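PDB 2ODA: hypothetical protein PSPTO_2114 from Pseudomonas syringae pv. tomato, which is of uncertain function but belongs to the haloacid dehalogenase (HAD) superfamily, as a phosphatase-like member of a Pseudomonas-specific subfamily probably related to phosphonoacetaldehyde hydrolase. Local coordinates for residues B[120-125]-B[168-173]; B[42-47]-B[177-182]. All coordinates share one frame; numbering follows the deposited sequence.

Contact 1 (B[120-125]-B[168-173])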
loop_
_atom_site.group_PDB
_atom_site.type_symbol
_atom_site.label_atom_id
_atom_site.label_comp_id
_atom_site.label_asym_id
_atom_site.label_seq_id
_atom_site.Cartn_x
_atom_site.Cartn_y
_atom_site.Cartn_z
ATOM N N SER B 120 11.243 -1.492 -3.544
ATOM C CA SER B 120 9.810 -1.531 -3.883
ATOM C C SER B 120 8.982 -1.814 -2.613
ATOM O O SER B 120 7.971 -1.165 -2.374
ATOM C CB SER B 120 9.542 -2.585 -4.977
ATOM O OG SER B 120 8.147 -2.794 -5.163
ATOM N N GLY B 121 9.414 -2.784 -1.805
ATOM C CA GLY B 121 8.672 -3.150 -0.598
ATOM C C GLY B 121 8.644 -2.014 0.413
ATOM O O GLY B 121 7.602 -1.752 1.030
ATOM N N LEU B 122 9.786 -1.346 0.601
ATOM C CA LEU B 122 9.851 -0.188 1.499
ATOM C C LEU B 122 8.935 0.915 0.976
ATOM O O LEU B 122 8.181 1.520 1.726
ATOM C CB LEU B 122 11.307 0.345 1.615
ATOM C CG LEU B 122 12.305 -0.587 2.324
ATOM C CD1 LEU B 122 13.750 -0.039 2.243
ATOM C CD2 LEU B 122 11.902 -0.788 3.799
ATOM N N ASN B 123 9.012 1.183 -0.318
ATOM C CA ASN B 123 8.135 2.196 -0.947
ATOM C C ASN B 123 6.656 1.857 -0.822
ATOM O O ASN B 123 5.793 2.760 -0.690
ATOM C CB ASN B 123 8.507 2.377 -2.420
ATOM C CG ASN B 123 9.844 3.120 -2.604
ATOM O OD1 ASN B 123 10.335 3.740 -1.671
ATOM N ND2 ASN B 123 10.439 3.031 -3.805
ATOM N N ALA B 124 6.348 0.564 -0.851
ATOM C CA ALA B 124 4.952 0.110 -0.767
ATOM C C ALA B 124 4.435 0.114 0.684
ATOM O O ALA B 124 3.239 -0.092 0.932
ATOM C CB ALA B 124 4.815 -1.298 -1.395
ATOM N N GLY B 125 5.335 0.354 1.633
ATOM C CA GLY B 125 4.933 0.483 3.033
ATOM C C GLY B 125 5.039 -0.804 3.830
ATOM O O GLY B 125 4.511 -0.879 4.942
ATOM N N GLY B 168 17.323 0.671 4.413
ATOM C CA GLY B 168 16.247 0.855 5.378
ATOM C C GLY B 168 15.529 -0.450 5.692
ATOM O O GLY B 168 14.467 -0.443 6.293
ATOM N N VAL B 169 16.092 -1.577 5.264
ATOM C CA VAL B 169 15.496 -2.896 5.542
ATOM C C VAL B 169 15.409 -3.131 7.056
ATOM O O VAL B 169 16.288 -2.703 7.804
ATOM C CB VAL B 169 16.321 -4.004 4.848
ATOM C CG1 VAL B 169 15.940 -5.415 5.316
ATOM C CG2 VAL B 169 16.225 -3.866 3.340
ATOM N N HIS B 170 14.361 -3.836 7.495
ATOM C CA HIS B 170 14.022 -3.946 8.904
ATOM C C HIS B 170 14.808 -5.013 9.687
ATOM O O HIS B 170 15.095 -4.837 10.885
ATOM C CB HIS B 170 12.512 -4.169 9.017
ATOM C CG HIS B 170 11.712 -3.010 8.511
ATOM N ND1 HIS B 170 11.145 -2.985 7.255
ATOM C CD2 HIS B 170 11.450 -1.804 9.068
ATOM C CE1 HIS B 170 10.531 -1.826 7.076
ATOM N NE2 HIS B 170 10.702 -1.090 8.161
ATOM N N SER B 171 15.129 -6.123 9.019
ATOM C CA SER B 171 15.918 -7.203 9.615
ATOM C C SER B 171 16.671 -7.889 8.488
ATOM O O SER B 171 16.160 -7.982 7.386
ATOM C CB SER B 171 15.015 -8.261 10.302
ATOM O OG SER B 171 14.211 -7.695 11.322
ATOM N N VAL B 172 17.888 -8.358 8.781
ATOM C CA VAL B 172 18.658 -9.152 7.827
ATOM C C VAL B 172 19.045 -10.491 8.444
ATOM O O VAL B 172 19.504 -10.557 9.592
ATOM C CB VAL B 172 19.964 -8.421 7.328
ATOM C CG1 VAL B 172 20.695 -9.277 6.280
ATOM C CG2 VAL B 172 19.637 -7.037 6.703
ATOM N N ILE B 173 18.870 -11.550 7.658
ATOM C CA ILE B 173 19.178 -12.912 8.051
ATOM C C ILE B 173 20.020 -13.601 6.973
ATOM O O ILE B 173 20.046 -13.173 5.816
ATOM C CB ILE B 173 17.881 -13.750 8.339
ATOM C CG1 ILE B 173 16.916 -13.718 7.127
ATOM C CG2 ILE B 173 17.222 -13.216 9.641
ATOM C CD1 ILE B 173 15.671 -14.639 7.238
#
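Leu122, near the end of helix 115-123, is the residue of its segment through which the contact is made, spreading its two methyls over the turn that runs from Gly168 to His170. Leu122 CD1 lies against the backbone, 3.9 Å from Gly168 C and 4.1 Å from Val169 N. Leu122 CD2 sits 3.6 Å from Gly168 O and also meets the imidazole obliquely, 3.7 Å from His170 CE1. With CG anti to its carbonyl carbon (chi1 -67°), the forked leucine end extends off the helix and can reach main chain and ring together. Within the turn, Gly168 O packs over the centre of one face of the His170 ring, 4.1 Å from its plane.

In the parallel sheet of this Rossmann-like HAD core, strands 127-131 and 171-173 are neighbours, and the contact joins the end of the helix before strand 127-131 to the turn before strand 171-173. Both helices end in a Schellman motif, closed by Gly125 and Gly168. Glycine suits each place because the positive phi (94° and 112°) would press a side chain against the preceding carbonyl.

No hydrogen bond crosses between the segments. His170 ND1 bonds to the backbone N of Thr128 and NE2 to the C-terminal carboxylate of Pro196, so two bonds hold the imidazole in its orientation.

Contact 2 (B[42-47]-B[177-182])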
loop_
_atom_site.group_PDB
_atom_site.type_symbol
_atom_site.label_atom_id
_atom_site.label_comp_id
_atom_site.label_asym_id
_atom_site.label_seq_id
_atom_site.Cartn_x
_atom_site.Cartn_y
_atom_site.Cartn_z
ATOM N N GLN B 42 13.188 -25.302 2.227
ATOM C CA GLN B 42 12.240 -26.406 2.459
ATOM C C GLN B 42 11.654 -26.360 3.864
ATOM O O GLN B 42 10.460 -26.559 4.051
ATOM C CB GLN B 42 12.889 -27.781 2.227
ATOM C CG GLN B 42 13.293 -28.074 0.769
ATOM C CD GLN B 42 14.729 -27.678 0.437
ATOM O OE1 GLN B 42 15.209 -26.612 0.834
ATOM N NE2 GLN B 42 15.418 -28.545 -0.291
ATOM N N ASN B 43 12.522 -26.109 4.839
ATOM C CA ASN B 43 12.156 -25.990 6.248
ATOM C C ASN B 43 11.187 -24.799 6.454
ATOM O O ASN B 43 10.077 -24.965 7.000
ATOM C CB ASN B 43 13.463 -25.838 7.066
ATOM C CG ASN B 43 13.260 -25.927 8.572
ATOM O OD1 ASN B 43 12.356 -25.315 9.119
ATOM N ND2 ASN B 43 14.144 -26.668 9.252
ATOM N N ALA B 44 11.599 -23.602 6.015
ATOM C CA ALA B 44 10.732 -22.417 6.168
ATOM C C ALA B 44 9.382 -22.615 5.468
ATOM O O ALA B 44 8.326 -22.271 6.018
ATOM C CB ALA B 44 11.433 -21.151 5.625
ATOM N N LEU B 45 9.413 -23.140 4.241
ATOM C CA LEU B 45 8.196 -23.237 3.429
ATOM C C LEU B 45 7.232 -24.317 3.917
ATOM O O LEU B 45 6.025 -24.166 3.754
ATOM C CB LEU B 45 8.522 -23.429 1.957
ATOM C CG LEU B 45 9.284 -22.268 1.299
ATOM C CD1 LEU B 45 9.549 -22.651 -0.151
ATOM C CD2 LEU B 45 8.515 -20.940 1.399
ATOM N N LYS B 46 7.745 -25.388 4.525
ATOM C CA LYS B 46 6.840 -26.372 5.151
ATOM C C LYS B 46 6.019 -25.737 6.251
ATOM O O LYS B 46 4.801 -25.907 6.250
ATOM C CB LYS B 46 7.556 -27.611 5.683
ATOM C CG LYS B 46 6.573 -28.489 6.477
ATOM C CD LYS B 46 7.106 -29.887 6.745
ATOM C CE LYS B 46 6.062 -30.642 7.618
ATOM N NZ LYS B 46 4.840 -30.955 6.846
ATOM N N ALA B 47 6.675 -24.993 7.154
ATOM C CA ALA B 47 5.999 -24.321 8.268
ATOM C C ALA B 47 4.933 -23.380 7.744
ATOM O O ALA B 47 3.780 -23.409 8.214
ATOM C CB ALA B 47 6.996 -23.566 9.131
ATOM N N GLY B 177 16.251 -20.473 6.515
ATOM C CA GLY B 177 16.113 -21.309 7.716
ATOM C C GLY B 177 15.901 -20.432 8.949
ATOM O O GLY B 177 15.424 -20.894 9.999
ATOM N N GLU B 178 16.307 -19.172 8.839
ATOM C CA GLU B 178 16.168 -18.209 9.940
ATOM C C GLU B 178 14.887 -17.386 9.865
ATOM O O GLU B 178 14.650 -16.505 10.712
ATOM C CB GLU B 178 17.377 -17.259 9.959
ATOM C CG GLU B 178 18.685 -17.921 10.335
ATOM C CD GLU B 178 18.727 -18.396 11.787
ATOM O OE1 GLU B 178 17.983 -17.839 12.618
ATOM O OE2 GLU B 178 19.506 -19.322 12.101
ATOM N N LEU B 179 14.044 -17.669 8.871
ATOM C CA LEU B 179 12.864 -16.829 8.661
ATOM C C LEU B 179 11.891 -16.855 9.846
ATOM O O LEU B 179 11.365 -15.828 10.229
ATOM C CB LEU B 179 12.119 -17.206 7.374
ATOM C CG LEU B 179 10.875 -16.360 7.064
ATOM C CD1 LEU B 179 11.255 -14.904 6.733
ATOM C CD2 LEU B 179 10.161 -16.964 5.902
ATOM N N GLU B 180 11.642 -18.037 10.397
ATOM C CA GLU B 180 10.646 -18.178 11.466
ATOM C C GLU B 180 10.995 -17.308 12.670
ATOM O O GLU B 180 10.157 -16.526 13.152
ATOM C CB GLU B 180 10.512 -19.665 11.853
ATOM C CG GLU B 180 9.228 -20.067 12.555
ATOM C CD GLU B 180 8.731 -21.478 12.150
ATOM O OE1 GLU B 180 7.527 -21.710 12.287
ATOM O OE2 GLU B 180 9.522 -22.339 11.677
ATOM N N SER B 181 12.239 -17.413 13.124
ATOM C CA SER B 181 12.755 -16.609 14.229
ATOM C C SER B 181 12.791 -15.121 13.894
ATOM O O SER B 181 12.539 -14.281 14.750
ATOM C CB SER B 181 14.174 -17.047 14.569
ATOM O OG SER B 181 14.122 -18.297 15.199
ATOM N N CYS B 182 13.108 -14.806 12.643
ATOM C CA CYS B 182 13.143 -13.408 12.206
ATOM C C CYS B 182 11.750 -12.772 12.296
ATOM O O CYS B 182 11.587 -11.662 12.862
ATOM C CB CYS B 182 13.676 -13.350 10.762
ATOM S SG CYS B 182 13.761 -11.726 10.067
HETATM O O HOH W 1 11.656 -22.754 9.799
HETATM O O HOH W 2 14.273 -23.039 10.839
#
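Ala44 and Leu179 bring helix 41-51 against the start of helix 179-191, two helices packed beside each other in the α/β Rossmann-like fold of HAD proteins. Along the first helix, Asn43 comes earliest and works through water. Its side chain, with CG anti to the backbone N (chi1 -171°), places Asn43 OD1 2.7 Å from one water. A second water lies 2.6 Å from Gly177 O and at a longer, weak distance from Asn43 OD1. The polar amide suits this solvent-exposed border, where water can bridge it to the other segment without direct contact.

One residue on, Ala44 lies where the backbones come nearest, its CA 5.7 Å from Gly177 CA. Small residues on both sides permit such closeness, and Ala44 CB packs against Leu179 CB at 4.4 Å. Leu179 itself is buried, reaching Leu48 of the first helix and Ile129 of the sheet.

A turn after Asn43, the methyl of Ala47 lies beside the carboxylate of Glu180, whose chain bends at chi2 (144°). So short a side chain lets the Glu180 chain lie over helix 41-51 with its carboxylate at the exposed rim. Ala47 CB is nearly equidistant from the two oxygens, 3.7 Å from Glu180 OE1 and 3.8 Å from Glu180 OE2, and the first water, within hydrogen-bonding distance of Asn43 OD1, is also 2.9 Å from Glu180 OE2.

How the contacts relate
The two contacts are centred about 19 Å apart and meet through consecutive elements of the chain: strand 171-173 of contact 1 leads into helix 179-191 of contact 2. Ser171 CB packs on Cys182 SG, and Ile173 CG2 lies 3.7 Å from Cys182 CB, so the outermost strand of the sheet within this chain lies against that helix. Both contacts are partly buried and neither has a direct hydrogen bond between its segments. Contact 1 joins a helix end to the loop before a strand, with one leucine against backbone and imidazole. Contact 2 sets helix beside helix, grading from buried alanine and leucine to an exposed border where waters link polar groups.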